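Local coordinates for FAA hydrolase family protein (Pseudomonas aeruginosa, PDB 6J5Y) that probably hydrolyses fumarylpyruvate to fumarate and pyruvate, and holds a manganese ion and pyruvate together in its pocket, at residues S185-S188 / E192-P195; L85-G90 / W178-T183; S66-A71 / S139-P144; R215-I220 / E225-V230. All blocks are in the same frame, centred on the assembly; numbering follows the deposited sequence.

Contact 1 (S185-S188 / E192-P195); sequences SYLS and ELRP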
loop_
_atom_site.group_PDB
_atom_site.type_symbol
_atom_site.label_atom_id
_atom_site.label_comp_id
_atom_site.label_asym_id
_atom_site.label_seq_id
_atom_site.Cartn_x
_atom_site.Cartn_y
_atom_site.Cartn_z
ATOM N N SER A 185 -3.186 12.368 -10.141
ATOM C CA SER A 185 -3.419 12.896 -11.507
ATOM C C SER A 185 -3.360 11.747 -12.502
ATOM O O SER A 185 -4.308 11.603 -13.276
ATOM C CB SER A 185 -2.440 13.979 -11.917
ATOM O OG SER A 185 -2.771 15.179 -11.264
ATOM N N TYR A 186 -2.298 10.949 -12.484
ATOM C CA TYR A 186 -2.088 9.963 -13.586
ATOM C C TYR A 186 -3.101 8.817 -13.463
ATOM O O TYR A 186 -3.688 8.427 -14.469
ATOM C CB TYR A 186 -0.622 9.549 -13.689
ATOM C CG TYR A 186 0.325 10.696 -13.933
ATOM C CD1 TYR A 186 -0.119 11.910 -14.439
ATOM C CD2 TYR A 186 1.674 10.577 -13.663
ATOM C CE1 TYR A 186 0.749 12.964 -14.668
ATOM C CE2 TYR A 186 2.562 11.614 -13.903
ATOM C CZ TYR A 186 2.095 12.822 -14.384
ATOM O OH TYR A 186 2.950 13.868 -14.585
ATOM N N LEU A 187 -3.339 8.303 -12.264
ATOM C CA LEU A 187 -4.397 7.286 -12.012
ATOM C C LEU A 187 -5.725 7.787 -12.584
ATOM O O LEU A 187 -6.455 6.994 -13.243
ATOM C CB LEU A 187 -4.464 7.075 -10.498
ATOM C CG LEU A 187 -4.857 5.717 -9.935
ATOM C CD1 LEU A 187 -4.197 4.527 -10.640
ATOM C CD2 LEU A 187 -4.526 5.719 -8.448
ATOM N N SER A 188 -6.029 9.070 -12.373
ATOM C CA SER A 188 -7.320 9.701 -12.759
ATOM C C SER A 188 -7.456 9.827 -14.286
ATOM O O SER A 188 -8.547 10.196 -14.696
ATOM C CB SER A 188 -7.519 11.048 -12.075
ATOM O OG SER A 188 -6.752 12.079 -12.686
ATOM N N GLU A 192 -11.997 6.782 -13.083
ATOM C CA GLU A 192 -12.609 7.854 -12.265
ATOM C C GLU A 192 -12.304 7.567 -10.790
ATOM O O GLU A 192 -12.791 6.579 -10.253
ATOM C CB GLU A 192 -14.117 7.942 -12.483
ATOM C CG GLU A 192 -14.724 9.094 -11.718
ATOM C CD GLU A 192 -16.227 9.211 -11.849
ATOM O OE1 GLU A 192 -16.836 8.310 -12.457
ATOM O OE2 GLU A 192 -16.778 10.166 -11.308
ATOM N N LEU A 193 -11.549 8.430 -10.116
ATOM C CA LEU A 193 -11.293 8.205 -8.678
ATOM C C LEU A 193 -12.573 8.577 -7.932
ATOM O O LEU A 193 -13.342 9.388 -8.437
ATOM C CB LEU A 193 -10.082 9.012 -8.213
ATOM C CG LEU A 193 -8.785 8.696 -8.949
ATOM C CD1 LEU A 193 -7.625 9.464 -8.332
ATOM C CD2 LEU A 193 -8.500 7.198 -8.958
ATOM N N ARG A 194 -12.839 7.903 -6.831
ATOM C CA ARG A 194 -14.059 8.157 -6.019
ATOM C C ARG A 194 -13.665 8.144 -4.556
ATOM O O ARG A 194 -12.632 7.569 -4.191
ATOM C CB ARG A 194 -15.119 7.079 -6.299
ATOM C CG ARG A 194 -15.642 7.072 -7.725
ATOM C CD ARG A 194 -16.466 8.289 -8.063
ATOM N NE ARG A 194 -17.670 8.291 -7.242
ATOM C CZ ARG A 194 -18.275 9.370 -6.769
ATOM N NH1 ARG A 194 -17.762 10.575 -6.956
ATOM N NH2 ARG A 194 -19.372 9.237 -6.046
ATOM N N PRO A 195 -14.508 8.720 -3.665
ATOM C CA PRO A 195 -14.234 8.672 -2.237
ATOM C C PRO A 195 -14.172 7.203 -1.811
ATOM O O PRO A 195 -14.966 6.419 -2.309
ATOM C CB PRO A 195 -15.385 9.458 -1.585
ATOM C CG PRO A 195 -15.916 10.317 -2.714
ATOM C CD PRO A 195 -15.731 9.485 -3.974
#

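Contact 2 (L85-G90 / W178-T183); sequences LVAAIG and WSVAET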
loop_
_atom_site.group_PDB
_atom_site.type_symbol
_atom_site.label_atom_id
_atom_site.label_comp_id
_atom_site.label_asym_id
_atom_site.label_seq_id
_atom_site.Cartn_x
_atom_site.Cartn_y
_atom_site.Cartn_z
ATOM N N LEU A 85 3.626 4.264 1.790
ATOM C CA LEU A 85 2.665 5.356 2.079
ATOM C C LEU A 85 1.364 5.090 1.315
ATOM O O LEU A 85 1.409 4.893 0.081
ATOM C CB LEU A 85 3.259 6.713 1.706
ATOM C CG LEU A 85 2.317 7.913 1.827
ATOM C CD1 LEU A 85 2.043 8.260 3.273
ATOM C CD2 LEU A 85 2.892 9.110 1.094
ATOM N N VAL A 86 0.257 5.106 2.054
ATOM C CA VAL A 86 -1.103 4.980 1.501
ATOM C C VAL A 86 -1.751 6.341 1.618
ATOM O O VAL A 86 -1.750 6.934 2.732
ATOM C CB VAL A 86 -1.955 3.888 2.178
ATOM C CG1 VAL A 86 -3.294 3.745 1.475
ATOM C CG2 VAL A 86 -1.245 2.542 2.224
ATOM N N ALA A 87 -2.292 6.792 0.497
ATOM C CA ALA A 87 -3.152 7.980 0.376
ATOM C C ALA A 87 -4.600 7.514 0.225
ATOM O O ALA A 87 -4.851 6.658 -0.661
ATOM C CB ALA A 87 -2.707 8.802 -0.799
ATOM N N ALA A 88 -5.514 8.092 1.009
ATOM C CA ALA A 88 -6.964 7.813 0.934
ATOM C C ALA A 88 -7.667 8.970 0.203
ATOM O O ALA A 88 -7.446 10.148 0.587
ATOM C CB ALA A 88 -7.531 7.603 2.309
ATOM N N ILE A 89 -8.481 8.635 -0.801
ATOM C CA ILE A 89 -9.225 9.605 -1.657
ATOM C C ILE A 89 -10.489 10.049 -0.920
ATOM O O ILE A 89 -11.274 9.175 -0.556
ATOM C CB ILE A 89 -9.581 8.996 -3.024
ATOM C CG1 ILE A 89 -8.339 8.552 -3.808
ATOM C CG2 ILE A 89 -10.453 9.976 -3.823
ATOM C CD1 ILE A 89 -7.279 9.613 -3.974
ATOM N N GLY A 90 -10.661 11.360 -0.724
ATOM C CA GLY A 90 -11.875 11.943 -0.130
ATOM C C GLY A 90 -12.776 12.533 -1.192
ATOM O O GLY A 90 -13.975 12.579 -0.977
ATOM N N TRP A 178 6.791 9.239 -9.119
ATOM C CA TRP A 178 5.511 9.991 -9.147
ATOM C C TRP A 178 5.084 10.273 -7.706
ATOM O O TRP A 178 4.681 9.352 -7.015
ATOM C CB TRP A 178 4.430 9.243 -9.935
ATOM C CG TRP A 178 4.699 9.155 -11.407
ATOM C CD1 TRP A 178 5.553 9.911 -12.165
ATOM C CD2 TRP A 178 4.056 8.254 -12.315
ATOM N NE1 TRP A 178 5.486 9.539 -13.477
ATOM C CE2 TRP A 178 4.594 8.511 -13.600
ATOM C CE3 TRP A 178 3.093 7.254 -12.162
ATOM C CZ2 TRP A 178 4.176 7.808 -14.729
ATOM C CZ3 TRP A 178 2.681 6.566 -13.280
ATOM C CH2 TRP A 178 3.235 6.826 -14.535
ATOM N N SER A 179 5.199 11.525 -7.279
ATOM C CA SER A 179 4.697 12.036 -5.978
ATOM C C SER A 179 3.227 11.636 -5.798
ATOM O O SER A 179 2.579 11.245 -6.787
ATOM C CB SER A 179 4.850 13.540 -5.938
ATOM O OG SER A 179 3.991 14.154 -6.905
ATOM N N VAL A 180 2.680 11.817 -4.600
ATOM C CA VAL A 180 1.239 11.586 -4.341
ATOM C C VAL A 180 0.432 12.329 -5.410
ATOM O O VAL A 180 -0.508 11.726 -5.985
ATOM C CB VAL A 180 0.844 12.006 -2.913
ATOM C CG1 VAL A 180 -0.671 12.023 -2.760
ATOM C CG2 VAL A 180 1.481 11.089 -1.875
ATOM N N ALA A 181 0.752 13.600 -5.648
ATOM C CA ALA A 181 0.011 14.503 -6.558
ATOM C C ALA A 181 0.035 13.957 -7.985
ATOM O O ALA A 181 -0.997 13.932 -8.622
ATOM C CB ALA A 181 0.613 15.895 -6.508
ATOM N N GLU A 182 1.210 13.580 -8.467
ATOM C CA GLU A 182 1.387 12.932 -9.783
ATOM C C GLU A 182 0.602 11.609 -9.869
ATOM O O GLU A 182 -0.015 11.359 -10.934
ATOM C CB GLU A 182 2.871 12.684 -9.997
ATOM C CG GLU A 182 3.633 13.917 -10.429
ATOM C CD GLU A 182 5.127 13.769 -10.236
ATOM O OE1 GLU A 182 5.533 13.401 -9.126
ATOM O OE2 GLU A 182 5.869 13.990 -11.192
ATOM N N THR A 183 0.680 10.749 -8.847
ATOM C CA THR A 183 0.037 9.401 -8.887
ATOM C C THR A 183 -1.481 9.602 -8.960
ATOM O O THR A 183 -2.150 8.878 -9.704
ATOM C CB THR A 183 0.480 8.485 -7.730
ATOM O OG1 THR A 183 0.032 9.000 -6.480
ATOM C CG2 THR A 183 1.974 8.287 -7.657
#

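Contact 3 (S66-A71 / S139-P144); sequences STLELA and SAPIGP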
loop_
_atom_site.group_PDB
_atom_site.type_symbol
_atom_site.label_atom_id
_atom_site.label_comp_id
_atom_site.label_asym_id
_atom_site.label_seq_id
_atom_site.Cartn_x
_atom_site.Cartn_y
_atom_site.Cartn_z
ATOM N N SER A 66 -1.444 -2.627 18.410
ATOM C CA SER A 66 -1.875 -4.018 18.130
ATOM C C SER A 66 -0.894 -4.633 17.135
ATOM O O SER A 66 -0.202 -3.862 16.418
ATOM C CB SER A 66 -3.282 -4.040 17.586
ATOM O OG SER A 66 -4.228 -3.985 18.635
ATOM N N THR A 67 -0.864 -5.960 17.067
ATOM C CA THR A 67 -0.057 -6.727 16.088
ATOM C C THR A 67 -1.000 -7.634 15.299
ATOM O O THR A 67 -1.789 -8.355 15.918
ATOM C CB THR A 67 1.092 -7.464 16.784
ATOM O OG1 THR A 67 1.958 -6.462 17.333
ATOM C CG2 THR A 67 1.857 -8.376 15.858
ATOM N N LEU A 68 -0.956 -7.550 13.972
ATOM C CA LEU A 68 -1.767 -8.421 13.101
ATOM C C LEU A 68 -1.075 -9.773 13.015
ATOM O O LEU A 68 0.136 -9.815 12.668
ATOM C CB LEU A 68 -1.920 -7.806 11.712
ATOM C CG LEU A 68 -2.697 -8.664 10.720
ATOM C CD1 LEU A 68 -4.144 -8.837 11.184
ATOM C CD2 LEU A 68 -2.636 -8.045 9.319
ATOM N N GLU A 69 -1.839 -10.824 13.267
ATOM C CA GLU A 69 -1.375 -12.226 13.144
ATOM C C GLU A 69 -1.731 -12.638 11.729
ATOM O O GLU A 69 -2.913 -12.895 11.491
ATOM C CB GLU A 69 -2.019 -13.126 14.199
ATOM C CG GLU A 69 -1.795 -12.654 15.628
ATOM C CD GLU A 69 -0.366 -12.684 16.150
ATOM O OE1 GLU A 69 0.462 -13.503 15.656
ATOM O OE2 GLU A 69 -0.065 -11.855 17.052
ATOM N N LEU A 70 -0.744 -12.645 10.835
ATOM C CA LEU A 70 -0.957 -12.792 9.379
ATOM C C LEU A 70 -0.497 -14.173 8.916
ATOM O O LEU A 70 0.717 -14.432 8.932
ATOM C CB LEU A 70 -0.183 -11.687 8.662
ATOM C CG LEU A 70 -0.491 -11.543 7.171
ATOM C CD1 LEU A 70 -1.991 -11.550 6.922
ATOM C CD2 LEU A 70 0.128 -10.287 6.595
ATOM N N ALA A 71 -1.438 -15.005 8.463
ATOM C CA ALA A 71 -1.203 -16.408 8.068
ATOM C C ALA A 71 -0.336 -16.411 6.815
ATOM O O ALA A 71 -0.634 -15.677 5.870
ATOM C CB ALA A 71 -2.520 -17.149 7.874
ATOM N N SER A 139 -3.732 -9.355 1.727
ATOM C CA SER A 139 -2.463 -8.953 1.070
ATOM C C SER A 139 -2.158 -7.481 1.333
ATOM O O SER A 139 -1.084 -7.036 0.866
ATOM C CB SER A 139 -2.487 -9.240 -0.408
ATOM O OG SER A 139 -3.475 -8.487 -1.081
ATOM N N ALA A 140 -3.006 -6.759 2.076
ATOM C CA ALA A 140 -2.817 -5.307 2.316
ATOM C C ALA A 140 -3.118 -4.919 3.751
ATOM O O ALA A 140 -4.093 -4.217 4.002
ATOM C CB ALA A 140 -3.640 -4.478 1.359
ATOM N N PRO A 141 -2.234 -5.270 4.712
ATOM C CA PRO A 141 -2.297 -4.680 6.047
ATOM C C PRO A 141 -2.106 -3.157 6.000
ATOM O O PRO A 141 -1.306 -2.655 5.225
ATOM C CB PRO A 141 -1.148 -5.390 6.782
ATOM C CG PRO A 141 -0.982 -6.701 6.018
ATOM C CD PRO A 141 -1.132 -6.244 4.581
ATOM N N ILE A 142 -2.809 -2.442 6.866
ATOM C CA ILE A 142 -2.752 -0.956 6.902
ATOM C C ILE A 142 -3.033 -0.461 8.324
ATOM O O ILE A 142 -3.850 -1.090 9.013
ATOM C CB ILE A 142 -3.752 -0.385 5.880
ATOM C CG1 ILE A 142 -3.571 1.115 5.695
ATOM C CG2 ILE A 142 -5.186 -0.732 6.270
ATOM C CD1 ILE A 142 -4.416 1.678 4.575
ATOM N N GLY A 143 -2.373 0.633 8.720
ATOM C CA GLY A 143 -2.562 1.269 10.029
ATOM C C GLY A 143 -3.772 2.195 10.027
ATOM O O GLY A 143 -4.439 2.352 9.002
ATOM N N PRO A 144 -4.039 2.871 11.165
ATOM C CA PRO A 144 -5.022 3.947 11.225
ATOM C C PRO A 144 -4.799 5.047 10.177
ATOM O O PRO A 144 -3.680 5.311 9.763
ATOM C CB PRO A 144 -4.903 4.509 12.651
ATOM C CG PRO A 144 -3.658 3.893 13.232
ATOM C CD PRO A 144 -3.419 2.613 12.472
#

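Contact 4 (R215-I220 / E225-V230); sequences RMLGAI and ELSVRV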
loop_
_atom_site.group_PDB
_atom_site.type_symbol
_atom_site.label_atom_id
_atom_site.label_comp_id
_atom_site.label_asym_id
_atom_site.label_seq_id
_atom_site.Cartn_x
_atom_site.Cartn_y
_atom_site.Cartn_z
ATOM N N ARG A 215 8.435 -11.082 12.844
ATOM C CA ARG A 215 7.647 -9.876 13.180
ATOM C C ARG A 215 8.162 -8.732 12.310
ATOM O O ARG A 215 9.393 -8.597 12.190
ATOM C CB ARG A 215 7.826 -9.550 14.666
ATOM C CG ARG A 215 6.541 -9.267 15.432
ATOM C CD ARG A 215 6.763 -9.465 16.921
ATOM N NE ARG A 215 7.167 -8.258 17.634
ATOM C CZ ARG A 215 7.952 -8.227 18.707
ATOM N NH1 ARG A 215 8.231 -7.073 19.288
ATOM N NH2 ARG A 215 8.486 -9.338 19.186
ATOM N N MET A 216 7.258 -7.925 11.763
ATOM C CA MET A 216 7.570 -6.734 10.937
ATOM C C MET A 216 7.079 -5.505 11.700
ATOM O O MET A 216 6.009 -5.616 12.332
ATOM C CB MET A 216 6.843 -6.782 9.590
ATOM C CG MET A 216 7.412 -7.782 8.600
ATOM S SD MET A 216 6.267 -8.068 7.208
ATOM C CE MET A 216 5.044 -9.134 7.968
ATOM N N LEU A 217 7.804 -4.382 11.618
ATOM C CA LEU A 217 7.295 -3.069 12.096
ATOM C C LEU A 217 7.618 -2.007 11.041
ATOM O O LEU A 217 8.789 -1.729 10.793
ATOM C CB LEU A 217 7.909 -2.747 13.456
ATOM C CG LEU A 217 7.288 -1.571 14.210
ATOM C CD1 LEU A 217 5.878 -1.898 14.670
ATOM C CD2 LEU A 217 8.170 -1.175 15.386
ATOM N N GLY A 218 6.585 -1.462 10.421
ATOM C CA GLY A 218 6.709 -0.332 9.505
ATOM C C GLY A 218 6.375 0.951 10.223
ATOM O O GLY A 218 5.644 0.906 11.205
ATOM N N ALA A 219 6.913 2.057 9.744
ATOM C CA ALA A 219 6.575 3.378 10.277
ATOM C C ALA A 219 6.751 4.415 9.175
ATOM O O ALA A 219 7.612 4.248 8.298
ATOM C CB ALA A 219 7.397 3.642 11.499
ATOM N N ILE A 220 5.915 5.441 9.221
ATOM C CA ILE A 220 6.155 6.698 8.467
ATOM C C ILE A 220 6.012 7.863 9.433
ATOM O O ILE A 220 5.015 7.870 10.182
ATOM C CB ILE A 220 5.215 6.789 7.252
ATOM C CG1 ILE A 220 5.368 5.541 6.373
ATOM C CG2 ILE A 220 5.454 8.098 6.519
ATOM C CD1 ILE A 220 4.353 5.379 5.262
ATOM N N GLU A 225 2.882 3.630 13.295
ATOM C CA GLU A 225 3.566 2.336 13.073
ATOM C C GLU A 225 2.547 1.278 12.641
ATOM O O GLU A 225 1.339 1.444 12.899
ATOM C CB GLU A 225 4.260 1.935 14.372
ATOM C CG GLU A 225 3.267 1.625 15.483
ATOM C CD GLU A 225 2.744 2.827 16.260
ATOM O OE1 GLU A 225 3.446 3.221 17.220
ATOM O OE2 GLU A 225 1.657 3.384 15.900
ATOM N N LEU A 226 3.046 0.196 12.060
ATOM C CA LEU A 226 2.236 -0.957 11.597
ATOM C C LEU A 226 2.960 -2.234 12.010
ATOM O O LEU A 226 4.021 -2.489 11.435
ATOM C CB LEU A 226 2.080 -0.864 10.072
ATOM C CG LEU A 226 1.335 -2.014 9.405
ATOM C CD1 LEU A 226 -0.065 -2.127 9.959
ATOM C CD2 LEU A 226 1.300 -1.821 7.901
ATOM N N SER A 227 2.441 -2.962 12.999
ATOM C CA SER A 227 3.028 -4.225 13.524
ATOM C C SER A 227 2.300 -5.459 12.965
ATOM O O SER A 227 1.083 -5.632 13.195
ATOM C CB SER A 227 3.034 -4.216 15.031
ATOM O OG SER A 227 3.557 -5.423 15.558
ATOM N N VAL A 228 3.041 -6.343 12.299
ATOM C CA VAL A 228 2.475 -7.579 11.690
ATOM C C VAL A 228 3.420 -8.727 12.030
ATOM O O VAL A 228 4.621 -8.551 11.815
ATOM C CB VAL A 228 2.315 -7.449 10.161
ATOM C CG1 VAL A 228 1.796 -8.745 9.547
ATOM C CG2 VAL A 228 1.421 -6.271 9.787
ATOM N N ARG A 229 2.894 -9.836 12.528
ATOM C CA ARG A 229 3.648 -11.097 12.709
ATOM C C ARG A 229 3.066 -12.132 11.751
ATOM O O ARG A 229 1.831 -12.292 11.708
ATOM C CB ARG A 229 3.584 -11.613 14.151
ATOM C CG ARG A 229 4.339 -12.920 14.387
ATOM C CD ARG A 229 4.412 -13.360 15.847
ATOM N NE ARG A 229 3.404 -12.663 16.638
ATOM C CZ ARG A 229 3.124 -12.861 17.923
ATOM N NH1 ARG A 229 2.183 -12.125 18.490
ATOM N NH2 ARG A 229 3.760 -13.780 18.632
ATOM N N VAL A 230 3.958 -12.817 11.042
ATOM C CA VAL A 230 3.627 -13.924 10.112
ATOM C C VAL A 230 3.463 -15.211 10.927
ATOM O O VAL A 230 4.409 -15.554 11.643
ATOM C CB VAL A 230 4.715 -14.037 9.031
ATOM C CG1 VAL A 230 4.397 -15.115 8.002
ATOM C CG2 VAL A 230 4.922 -12.694 8.359
#

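Contact 1 (S185-S188 / E192-P195)
L193 reaches back from the loop that follows helix 180-190 and lays its branched end against L187 and S188 of that helix, making a small, buried apolar contact. From CB outward, L193 meets the helix one atom at a time. Its CB points at the helix but touches nothing on it yet, and the first contact comes one bond further on, where CG lies 4.1 Å from CB of S188. With CG turned beside the backbone N of L193 (chi1 -59°), both methyls end up at the helix surface. CD1 carries the chain straight on (chi2 -175°) and stays alongside CB of S188, also at 4.1 Å. CD2 branches off toward the neighbouring residue and meets CG of L187 at 4.1 Å, the two leucine side chains crossing at about a right angle. L193 therefore straddles two consecutive helix residues, one with each methyl.

The hydroxyl of S188 is engaged separately. OG donates to O of S185, 2.6 Å away, from well out of the carbonyl plane (28°), and I96 N gives it a second hydrogen bond. The loop carrying I96 also bonds to the backbone of both segments, with D95 at S188 and G93 at L193.

The leucines pack on the large mixed sheet: both touch Y27 of strand 26-30, and L187 also reaches F51 of strand 50-54, while S185 packs against helix 98-101 and the chain beyond P195 goes on to strand 198-200.

Contact 2 (L85-G90 / W178-T183)
A single residue, V180, supplies the whole helical side of this buried contact, and it does so from the very first turn of helix 180-190, where a capping box ties up the helix start. The strand side is L85 and A87 of strand 79-89, two residues apart and so on the same face of the large mixed sheet. V180 divides its methyls between them. CG2 meets CD2 of L85 at 3.8 Å, and CG1 sits more loosely over CB of A87, 4.3 Å away. The L85 side chain is thrown out anti to its backbone N (chi1 174°) and crosses V180 at about a right angle. At A87, whose side chain is a single methyl, the CA atoms of A87 and V180 are 7.4 Å apart, the nearest pair across the two segments. V105 and Y108 of the adjacent strand 105-116 also touch V180, so its methyls are set into a hydrophobic patch of two paired strands.

Within the helix turn, T183 OG1 donates to O of V180. The cap itself involves S179 and E182, which take no part in the packing. E182 N gives a nearly straight bond to OG of S179 (173° at the hydrogen). In return the carboxylate folds back over S179. Its OE1 accepts from S179 N at 2.7 Å and from S179 OG at 2.8 Å, the two donors arriving on the anti side from opposite faces of the carboxylate plane.

Contact 3 (S66-A71 / S139-P144)
L68 and P141 mark the closest approach of two chain segments that run in nearly opposite directions without pairing, their CA atoms 8.0 Å apart. That spacing is too wide for backbone bonding. The two strands belong to different sheets that face each other: 67-71 to the five-stranded one, 140-147 to the larger one.

P141 is the side chain in the middle. It projects from its strand toward the facing sheet, where two leucines come at it from strand 67-71. L70 brings CD2 to within 3.8 Å of the ring atom CG, and L68 sets its own CD2 at 3.9 Å from that same CG and 4.0 Å from CB. Each leucine crosses the proline at about a right angle. Both have CG anti to the backbone N (chi1 178° in L68, -170° in L70), which sends the two side chains toward P141 to converge on one corner of the ring.

Around this packing, L68 and L70 both touch V228 of strand 225-231, their neighbour in the sheet, and L68 also reaches V60 of strand 59-61. On the other layer, P141 leans on L112 and M114 of strand 105-116, which pairs with its own strand.

Contact 4 (R215-I220 / E225-V230)
M216 and V228 face each other as a hydrogen-bonded pair, and so do G218 and L226 two residues on; between them they supply the four backbone bonds of the hairpin. M216 N reaches O of V228 at 2.7 Å, nearly along the C=O axis, and V228 N returns a longer bond to O of M216 at 3.1 Å. In the next pair G218 N donates to O of L226 at 2.9 Å and L226 N to O of G218 at 2.8 Å, the last being the most bent at 150°. The residues in between turn their backbone groups outward. R215, L217 and A219 bond with D164, Q162 and S160, and S227 and R229 bond with L68, so each strand is paired on both edges.

Two polar side chains on the face of L217, S227 and R229, find partners on strand 67-71. S227 OG is hydrogen-bonded to T67 OG1, and R229 NH1 forms a salt bridge with E69 OE2. That partner probably eases the proximity of R215, whose NE is 5.9 Å from NE of R229. L217 itself places CD1 3.7 Å from CB of S227.

The opposite face is apolar. M216 runs alongside V228, and the bend at chi3 (-77°) swings CE between two valines, 3.6 Å from CG1 of V228 and equally far from CG2 of V230. L226 and V228 of this face rest on L112 of strand 105-116. The whole is an antiparallel beta hairpin at the heart of a mixed five-stranded sheet, with one face packed on the larger sheet.

How the contacts relate
Contacts 1 and 2 both use helix 180-190: contact 2 packs its start on the large mixed sheet, and contact 1 packs its end against the loop that follows. Contacts 3 and 4 lie on the other side of the chain's centre, about 8 Å apart between centres, and share the five-stranded sheet. The first three are small, mostly buried and purely apolar across their segments. Contact 4 is larger and only partly buried, and backbone hydrogen bonds hold it, with charged side chains on its outer face. Strand 79-89 connects the two halves: V86 of contact 2 packs on I142 of contact 3, and L85 touches I220 of contact 4.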